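Cytochrome P450 (CYP102L1) (Mycobacterium phage Adler, PDB 6N6Q) binds a haem and, as a virus-encoded member of the cytochrome P450 family, probably works as a haem-thiolate monooxygenase. Local coordinates at residues A33-G38 with V452-T457; V59-G64 with F372-A377; R315-F320 with L437-L442. One frame throughout, in Å; residues are numbered along the deposited sequence.

Overall arrangement
Starting at the N terminus, 33-38 leads into helix 35-43 and is met by 452-457: interaction 1 closes a loop over nearly the whole chain and holds that helix to the hairpin of strands 451-454 and 458-461. Within this span, strand 58-62 joins strand 370-374 as interaction 2. Before that second loop closes, 315-320 opens a third, completed when it meets 437-442 at the end of helix 422-439, so interactions 2 and 3 cross while both lie within interaction 1. Interactions 1 and 2 touch, Val36 packing on Asn374 and His376. Interaction 3 sits across the chain's centre from interaction 2, with contact centres about 39 Å apart.

Interaction 1 of 3, residues A33-G38 with V452-T457; sequences ATPVQG and VSETLT
At the N terminus of helix 35-43, the carboxylate of Glu454 takes hold of the first-turn N-H groups of Val36 and Gln37. Each oxygen has its own donor: OE1 of Glu454 receives Val36 N at 3.0 Å, and OE2 receives Gln37 N, also at 3.0 Å, both on the syn lone pairs and close to straight. Glu454 sits at the end of strand 451-454, and with CG anti to its carbonyl carbon (chi1 -56°) and the chain extended beyond, its head runs out to the helix. Gln37 slides past it in the opposite direction. NE2 of Gln37 donates a nearly straight hydrogen bond to Val452 O at 2.8 Å, the acceptor almost in its amide plane but the donor above the carbonyl plane; a weak second bond of 3.3 Å joins Gln37 NE2 to Glu454 OE2. Thr34 CB and Pro35 CD lie on one side of the carboxylate plane, Val36 CG2 on the other, with Pro35 CD 3.2 Å from Glu454 OE1. Thr34, at the N-cap, makes no side-chain capping bond. Glu454 thus meets the first-turn N-H groups from the far end of the chain, and the positive end of the helix dipole probably helps stabilise its charge.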
loop_
_atom_site.group_PDB
_atom_site.type_symbol
_atom_site.label_atom_id
_atom_site.label_comp_id
_atom_site.label_asym_id
_atom_site.label_seq_id
_atom_site.Cartn_x
_atom_site.Cartn_y
_atom_site.Cartn_z
ATOM N N ALA A 33 -16.441 -14.493 2.352
ATOM C CA ALA A 33 -16.840 -13.179 1.858
ATOM C C ALA A 33 -15.669 -12.207 1.921
ATOM O O ALA A 33 -15.387 -11.487 0.956
ATOM C CB ALA A 33 -18.026 -12.654 2.666
ATOM N N THR A 34 -14.976 -12.175 3.059
ATOM C CA THR A 34 -13.662 -11.558 3.140
ATOM C C THR A 34 -12.631 -12.652 2.894
ATOM O O THR A 34 -12.447 -13.519 3.764
ATOM C CB THR A 34 -13.449 -10.911 4.501
ATOM O OG1 THR A 34 -13.476 -11.917 5.521
ATOM C CG2 THR A 34 -14.545 -9.891 4.778
ATOM N N PRO A 35 -11.959 -12.673 1.738
ATOM C CA PRO A 35 -11.144 -13.854 1.393
ATOM C C PRO A 35 -9.976 -14.102 2.334
ATOM O O PRO A 35 -9.837 -15.215 2.862
ATOM C CB PRO A 35 -10.674 -13.537 -0.035
ATOM C CG PRO A 35 -11.658 -12.539 -0.556
ATOM C CD PRO A 35 -12.046 -11.712 0.628
ATOM N N VAL A 36 -9.124 -13.098 2.557
ATOM C CA VAL A 36 -7.914 -13.318 3.344
ATOM C C VAL A 36 -8.260 -13.603 4.800
ATOM O O VAL A 36 -7.642 -14.462 5.441
ATOM C CB VAL A 36 -6.963 -12.116 3.211
ATOM C CG1 VAL A 36 -5.679 -12.372 3.983
ATOM C CG2 VAL A 36 -6.663 -11.842 1.746
ATOM N N GLN A 37 -9.250 -12.894 5.347
ATOM C CA GLN A 37 -9.684 -13.180 6.710
ATOM C C GLN A 37 -10.300 -14.571 6.824
ATOM O O GLN A 37 -10.218 -15.195 7.890
ATOM C CB GLN A 37 -10.674 -12.114 7.183
ATOM C CG GLN A 37 -10.074 -10.719 7.268
ATOM C CD GLN A 37 -11.119 -9.637 7.441
ATOM O OE1 GLN A 37 -11.958 -9.703 8.340
ATOM N NE2 GLN A 37 -11.076 -8.632 6.574
ATOM N N GLY A 38 -10.916 -15.065 5.744
ATOM C CA GLY A 38 -11.456 -16.415 5.750
ATOM C C GLY A 38 -10.373 -17.470 5.642
ATOM O O GLY A 38 -10.451 -18.524 6.281
ATOM N N VAL A 452 -13.071 -4.976 8.956
ATOM C CA VAL A 452 -12.097 -4.792 7.886
ATOM C C VAL A 452 -12.678 -5.346 6.595
ATOM O O VAL A 452 -12.914 -6.557 6.482
ATOM C CB VAL A 452 -10.756 -5.463 8.216
ATOM C CG1 VAL A 452 -9.812 -5.364 7.031
ATOM C CG2 VAL A 452 -10.137 -4.822 9.449
ATOM N N SER A 453 -12.908 -4.466 5.626
ATOM C CA SER A 453 -13.307 -4.885 4.292
ATOM C C SER A 453 -12.069 -5.168 3.449
ATOM O O SER A 453 -10.958 -4.736 3.764
ATOM C CB SER A 453 -14.178 -3.821 3.620
ATOM O OG SER A 453 -13.422 -2.667 3.295
ATOM N N GLU A 454 -12.270 -5.911 2.364
ATOM C CA GLU A 454 -11.176 -6.339 1.500
ATOM C C GLU A 454 -11.461 -5.880 0.077
ATOM O O GLU A 454 -12.392 -6.375 -0.568
ATOM C CB GLU A 454 -10.988 -7.855 1.563
ATOM C CG GLU A 454 -10.768 -8.386 2.968
ATOM C CD GLU A 454 -10.157 -9.773 2.979
ATOM O OE1 GLU A 454 -9.535 -10.159 1.966
ATOM O OE2 GLU A 454 -10.298 -10.477 4.002
ATOM N N THR A 455 -10.671 -4.931 -0.399
ATOM C CA THR A 455 -10.685 -4.501 -1.794
ATOM C C THR A 455 -9.381 -4.972 -2.443
ATOM O O THR A 455 -9.068 -6.161 -2.332
ATOM C CB THR A 455 -10.919 -2.997 -1.861
ATOM O OG1 THR A 455 -9.759 -2.315 -1.368
ATOM C CG2 THR A 455 -12.123 -2.609 -1.014
ATOM N N LEU A 456 -8.613 -4.105 -3.103
ATOM C CA LEU A 456 -7.240 -4.458 -3.430
ATOM C C LEU A 456 -6.374 -4.523 -2.182
ATOM O O LEU A 456 -5.333 -5.188 -2.194
ATOM C CB LEU A 456 -6.653 -3.453 -4.422
ATOM C CG LEU A 456 -7.392 -3.323 -5.756
ATOM C CD1 LEU A 456 -6.711 -2.299 -6.654
ATOM C CD2 LEU A 456 -7.487 -4.678 -6.447
ATOM N N THR A 457 -6.786 -3.850 -1.109
ATOM C CA THR A 457 -6.071 -3.831 0.155
ATOM C C THR A 457 -7.055 -4.032 1.300
ATOM O O THR A 457 -8.275 -4.018 1.114
ATOM C CB THR A 457 -5.310 -2.511 0.357
ATOM O OG1 THR A 457 -6.241 -1.422 0.384
ATOM C CG2 THR A 457 -4.303 -2.289 -0.760
#

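Interaction 2 of 3, residues V59-G64 with F372-A377; sequences VVVVDG and FVNLHA
The ring of Phe372 has a methyl of Val61 at its rim: CG1 of Val61 comes to 4.3 Å from CD2 of Phe372, near the ring plane. Phe349 of strand 347-352 also meets this ring, tilted at about 50° to it. Phe372 and Val61, paired in register, point to the same face of the sheet, and the Phe372 side chain is about 8 Å from the haem. At its base, CB of Phe372 packs 3.5 Å from CG2 of Val59. A second flat group, the Asn374 amide, has its own task: Asn374 is at the N-cap of helix 375-379, and its OD1 accepts a capping bond from Ala377 N at 3.0 Å, the donor lying well above the amide's carbonyl plane. Its ND2 has a weak bond to Thr40 of helix 35-43. The His376 ring meets Trp342, their planes about 20° apart.

Underneath runs a parallel ladder in the five-stranded sheet typical of P450s. Phe372 N binds Val60 O at 2.8 Å, Phe372 O receives Val62 N at the same length, and Asn374 N reaches Val62 O at 2.9 Å. Val62 and Val373 turn to the opposite face, where Leu67, Ile68 and Ile71 of helix 65-71 cover them, while Leu39 of helix 35-43 lies against Val61 and Asn374. Past the strands the chains still touch, CB of Asp63 resting 3.6 Å from CB of Ala377.

Three near-straight hydrogen bonds thus satisfy the facing N-H and C=O groups of the two strands, with apolar side chains packed on both faces. Asn374 ends the ladder and begins the helix at once: its N-H belongs to the sheet and its side-chain oxygen to the first turn, which marks the change from strand 370-374 to helix 375-379.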
loop_
_atom_site.group_PDB
_atom_site.type_symbol
_atom_site.label_atom_id
_atom_site.label_comp_id
_atom_site.label_asym_id
_atom_site.label_seq_id
_atom_site.Cartn_x
_atom_site.Cartn_y
_atom_site.Cartn_z
ATOM N N VAL A 59 -6.227 -22.038 -4.590
ATOM C CA VAL A 59 -4.892 -21.527 -4.311
ATOM C C VAL A 59 -4.272 -22.332 -3.178
ATOM O O VAL A 59 -4.953 -22.702 -2.214
ATOM C CB VAL A 59 -4.927 -20.022 -3.966
ATOM C CG1 VAL A 59 -5.846 -19.755 -2.781
ATOM C CG2 VAL A 59 -3.529 -19.505 -3.700
ATOM N N VAL A 60 -2.983 -22.628 -3.313
ATOM C CA VAL A 60 -2.204 -23.198 -2.220
ATOM C C VAL A 60 -1.817 -22.052 -1.291
ATOM O O VAL A 60 -1.011 -21.191 -1.654
ATOM C CB VAL A 60 -0.967 -23.940 -2.735
ATOM C CG1 VAL A 60 -0.152 -24.478 -1.569
ATOM C CG2 VAL A 60 -1.377 -25.065 -3.677
ATOM N N VAL A 61 -2.403 -22.029 -0.100
ATOM C CA VAL A 61 -2.168 -20.972 0.876
ATOM C C VAL A 61 -1.084 -21.431 1.839
ATOM O O VAL A 61 -1.158 -22.536 2.390
ATOM C CB VAL A 61 -3.459 -20.615 1.632
ATOM C CG1 VAL A 61 -3.195 -19.509 2.642
ATOM C CG2 VAL A 61 -4.550 -20.211 0.654
ATOM N N VAL A 62 -0.076 -20.588 2.040
ATOM C CA VAL A 62 1.009 -20.853 2.979
ATOM C C VAL A 62 0.941 -19.796 4.072
ATOM O O VAL A 62 1.021 -18.595 3.785
ATOM C CB VAL A 62 2.382 -20.841 2.289
ATOM C CG1 VAL A 62 3.449 -21.370 3.228
ATOM C CG2 VAL A 62 2.340 -21.656 1.006
ATOM N N ASP A 63 0.784 -20.241 5.323
ATOM C CA ASP A 63 0.721 -19.327 6.457
ATOM C C ASP A 63 1.583 -19.781 7.630
ATOM O O ASP A 63 1.423 -19.256 8.738
ATOM C CB ASP A 63 -0.731 -19.137 6.922
ATOM C CG ASP A 63 -1.388 -20.437 7.349
ATOM O OD1 ASP A 63 -0.814 -21.512 7.085
ATOM O OD2 ASP A 63 -2.482 -20.385 7.952
ATOM N N GLY A 64 2.490 -20.732 7.420
ATOM C CA GLY A 64 3.362 -21.206 8.467
ATOM C C GLY A 64 4.730 -20.560 8.412
ATOM O O GLY A 64 5.282 -20.316 7.334
ATOM N N PHE A 372 0.257 -18.794 -2.438
ATOM C CA PHE A 372 -0.080 -17.515 -1.827
ATOM C C PHE A 372 0.466 -17.494 -0.408
ATOM O O PHE A 372 0.155 -18.383 0.392
ATOM C CB PHE A 372 -1.594 -17.288 -1.826
ATOM C CG PHE A 372 -2.024 -16.021 -1.138
ATOM C CD1 PHE A 372 -1.841 -14.787 -1.743
ATOM C CD2 PHE A 372 -2.631 -16.066 0.107
ATOM C CE1 PHE A 372 -2.243 -13.620 -1.113
ATOM C CE2 PHE A 372 -3.037 -14.903 0.740
ATOM C CZ PHE A 372 -2.843 -13.679 0.128
ATOM N N VAL A 373 1.281 -16.490 -0.104
ATOM C CA VAL A 373 1.774 -16.266 1.249
ATOM C C VAL A 373 0.757 -15.385 1.964
ATOM O O VAL A 373 0.564 -14.223 1.597
ATOM C CB VAL A 373 3.166 -15.625 1.245
ATOM C CG1 VAL A 373 3.575 -15.239 2.657
ATOM C CG2 VAL A 373 4.185 -16.575 0.630
ATOM N N ASN A 374 0.095 -15.938 2.977
ATOM C CA ASN A 374 -0.920 -15.213 3.740
ATOM C C ASN A 374 -0.215 -14.445 4.853
ATOM O O ASN A 374 0.062 -14.995 5.923
ATOM C CB ASN A 374 -1.966 -16.175 4.293
ATOM C CG ASN A 374 -3.173 -15.462 4.878
ATOM O OD1 ASN A 374 -3.089 -14.310 5.298
ATOM N ND2 ASN A 374 -4.306 -16.152 4.910
ATOM N N LEU A 375 0.074 -13.165 4.601
ATOM C CA LEU A 375 0.759 -12.350 5.601
ATOM C C LEU A 375 -0.131 -12.086 6.808
ATOM O O LEU A 375 0.351 -12.078 7.947
ATOM C CB LEU A 375 1.216 -11.027 4.987
ATOM C CG LEU A 375 2.392 -11.074 4.013
ATOM C CD1 LEU A 375 2.538 -9.737 3.315
ATOM C CD2 LEU A 375 3.670 -11.439 4.751
ATOM N N HIS A 376 -1.428 -11.861 6.580
ATOM C CA HIS A 376 -2.334 -11.584 7.690
ATOM C C HIS A 376 -2.368 -12.742 8.677
ATOM O O HIS A 376 -2.417 -12.529 9.894
ATOM C CB HIS A 376 -3.739 -11.292 7.167
ATOM C CG HIS A 376 -4.781 -11.254 8.241
ATOM N ND1 HIS A 376 -5.805 -12.173 8.320
ATOM C CD2 HIS A 376 -4.949 -10.414 9.291
ATOM C CE1 HIS A 376 -6.563 -11.897 9.366
ATOM N NE2 HIS A 376 -6.066 -10.834 9.972
ATOM N N ALA A 377 -2.338 -13.976 8.173
ATOM C CA ALA A 377 -2.286 -15.125 9.068
ATOM C C ALA A 377 -0.902 -15.275 9.687
ATOM O O ALA A 377 -0.778 -15.627 10.866
ATOM C CB ALA A 377 -2.682 -16.394 8.314
#

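Interaction 3 of 3, residues R315-F320 with L437-L442; sequences RTFPDF and LHQFEL
Pro318 and Arg315 hold the imidazole of His438 between them. CG of Pro318 stands over the ring centre of His438, 3.7 Å from the centroid, in a CH-pi contact; on the opposite face NE of Arg315 lies offset toward the rim. His438 has CG anti to the backbone N (chi1 -176°), and chi2 then sets the plane of the ring in this slot. Arg315 is bent at both chi2 and chi3 and folds back over the ring, its guanidinium turned 70° to the imidazole plane. NH2 of Arg315, 3.3 Å from NE2 of His438, forms a salt bridge with Asp309. Gln439, the last residue of helix 422-439, is bent at chi2 (-63°), and its OE1 takes the ND1 proton of His438 in a short bond of 2.6 Å close to the ring plane. The same Gln439 lays CG obliquely against the Phe317 ring, 4.2 Å from CD1 of Phe317. Thr316 O sits 2.9 Å from CE1 of His438. NE2 of His438 is bonded to Trp312 O, so both ring nitrogens face carbonyl oxygens. That would suit a doubly protonated imidazolium, although the neighbouring guanidinium would probably oppose the extra charge, with Asp309 offsetting part of it.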
loop_
_atom_site.group_PDB
_atom_site.type_symbol
_atom_site.label_atom_id
_atom_site.label_comp_id
_atom_site.label_asym_id
_atom_site.label_seq_id
_atom_site.Cartn_x
_atom_site.Cartn_y
_atom_site.Cartn_z
ATOM N N ARG A 315 2.259 24.341 20.141
ATOM C CA ARG A 315 1.151 23.855 19.332
ATOM C C ARG A 315 1.126 24.464 17.936
ATOM O O ARG A 315 0.139 24.292 17.214
ATOM C CB ARG A 315 -0.180 24.103 20.046
ATOM C CG ARG A 315 -0.404 23.234 21.286
ATOM C CD ARG A 315 -0.607 21.750 20.950
ATOM N NE ARG A 315 0.641 21.058 20.629
ATOM C CZ ARG A 315 1.520 20.640 21.536
ATOM N NH1 ARG A 315 1.291 20.842 22.826
ATOM N NH2 ARG A 315 2.630 20.023 21.153
ATOM N N THR A 316 2.180 25.171 17.543
ATOM C CA THR A 316 2.333 25.564 16.150
ATOM C C THR A 316 2.676 24.336 15.313
ATOM O O THR A 316 3.305 23.392 15.796
ATOM C CB THR A 316 3.424 26.626 16.012
ATOM O OG1 THR A 316 3.214 27.656 16.986
ATOM C CG2 THR A 316 3.402 27.251 14.621
ATOM N N PHE A 317 2.238 24.348 14.056
ATOM C CA PHE A 317 2.476 23.222 13.166
ATOM C C PHE A 317 3.965 22.878 13.150
ATOM O O PHE A 317 4.805 23.785 13.064
ATOM C CB PHE A 317 1.992 23.542 11.751
ATOM C CG PHE A 317 1.980 22.353 10.832
ATOM C CD1 PHE A 317 0.885 21.504 10.792
ATOM C CD2 PHE A 317 3.059 22.086 10.005
ATOM C CE1 PHE A 317 0.869 20.410 9.945
ATOM C CE2 PHE A 317 3.049 20.992 9.158
ATOM C CZ PHE A 317 1.953 20.154 9.126
ATOM N N PRO A 318 4.329 21.601 13.254
ATOM C CA PRO A 318 5.747 21.244 13.391
ATOM C C PRO A 318 6.566 21.661 12.179
ATOM O O PRO A 318 6.146 21.503 11.031
ATOM C CB PRO A 318 5.712 19.720 13.546
ATOM C CG PRO A 318 4.347 19.430 14.077
ATOM C CD PRO A 318 3.446 20.435 13.429
ATOM N N ASP A 319 7.751 22.209 12.455
ATOM C CA ASP A 319 8.736 22.536 11.426
ATOM C C ASP A 319 9.481 21.251 11.075
ATOM O O ASP A 319 10.591 20.981 11.544
ATOM C CB ASP A 319 9.678 23.630 11.918
ATOM C CG ASP A 319 10.798 23.933 10.937
ATOM O OD1 ASP A 319 10.629 23.672 9.726
ATOM O OD2 ASP A 319 11.855 24.426 11.387
ATOM N N PHE A 320 8.842 20.438 10.237
ATOM C CA PHE A 320 9.376 19.129 9.886
ATOM C C PHE A 320 10.667 19.277 9.090
ATOM O O PHE A 320 10.672 19.859 8.001
ATOM C CB PHE A 320 8.352 18.333 9.077
ATOM C CG PHE A 320 7.193 17.819 9.888
ATOM C CD1 PHE A 320 7.369 16.795 10.803
ATOM C CD2 PHE A 320 5.921 18.342 9.714
ATOM C CE1 PHE A 320 6.303 16.314 11.545
ATOM C CE2 PHE A 320 4.851 17.865 10.453
ATOM C CZ PHE A 320 5.043 16.850 11.368
ATOM N N LEU A 437 -1.304 13.816 15.498
ATOM C CA LEU A 437 -1.193 13.717 16.951
ATOM C C LEU A 437 -0.739 15.029 17.578
ATOM O O LEU A 437 -1.111 15.332 18.717
ATOM C CB LEU A 437 -0.225 12.600 17.329
ATOM C CG LEU A 437 -0.695 11.168 17.087
ATOM C CD1 LEU A 437 0.395 10.198 17.495
ATOM C CD2 LEU A 437 -1.976 10.899 17.857
ATOM N N HIS A 438 0.066 15.810 16.859
ATOM C CA HIS A 438 0.551 17.081 17.379
ATOM C C HIS A 438 -0.534 18.152 17.377
ATOM O O HIS A 438 -0.578 18.984 18.291
ATOM C CB HIS A 438 1.757 17.545 16.559
ATOM C CG HIS A 438 2.393 18.799 17.067
ATOM N ND1 HIS A 438 1.907 20.054 16.768
ATOM C CD2 HIS A 438 3.486 18.993 17.842
ATOM C CE1 HIS A 438 2.668 20.966 17.345
ATOM N NE2 HIS A 438 3.634 20.350 18.001
ATOM N N GLN A 439 -1.417 18.140 16.379
ATOM C CA GLN A 439 -2.414 19.186 16.197
ATOM C C GLN A 439 -3.783 18.835 16.759
ATOM O O GLN A 439 -4.496 19.734 17.220
ATOM C CB GLN A 439 -2.565 19.516 14.707
ATOM C CG GLN A 439 -1.294 20.019 14.057
ATOM C CD GLN A 439 -0.822 21.327 14.654
ATOM O OE1 GLN A 439 0.285 21.418 15.184
ATOM N NE2 GLN A 439 -1.662 22.352 14.570
ATOM N N PHE A 440 -4.179 17.566 16.723
ATOM C CA PHE A 440 -5.520 17.164 17.116
ATOM C C PHE A 440 -5.460 16.068 18.168
ATOM O O PHE A 440 -4.438 15.401 18.349
ATOM C CB PHE A 440 -6.339 16.661 15.918
ATOM C CG PHE A 440 -6.366 17.608 14.757
ATOM C CD1 PHE A 440 -7.228 18.691 14.750
ATOM C CD2 PHE A 440 -5.537 17.410 13.665
ATOM C CE1 PHE A 440 -7.258 19.562 13.681
ATOM C CE2 PHE A 440 -5.564 18.277 12.593
ATOM C CZ PHE A 440 -6.425 19.355 12.601
ATOM N N GLU A 441 -6.580 15.894 18.863
ATOM C CA GLU A 441 -6.832 14.713 19.671
ATOM C C GLU A 441 -7.971 13.922 19.039
ATOM O O GLU A 441 -8.877 14.491 18.423
ATOM C CB GLU A 441 -7.165 15.078 21.122
ATOM C CG GLU A 441 -8.405 15.932 21.303
ATOM C CD GLU A 441 -8.546 16.435 22.725
ATOM O OE1 GLU A 441 -7.506 16.629 23.391
ATOM O OE2 GLU A 441 -9.693 16.631 23.182
ATOM N N LEU A 442 -7.908 12.603 19.183
ATOM C CA LEU A 442 -8.757 11.692 18.429
ATOM C C LEU A 442 -9.902 11.203 19.308
ATOM O O LEU A 442 -9.669 10.647 20.386
ATOM C CB LEU A 442 -7.938 10.511 17.907
ATOM C CG LEU A 442 -6.583 10.848 17.280
ATOM C CD1 LEU A 442 -5.782 9.583 17.016
ATOM C CD2 LEU A 442 -6.761 11.641 15.997
#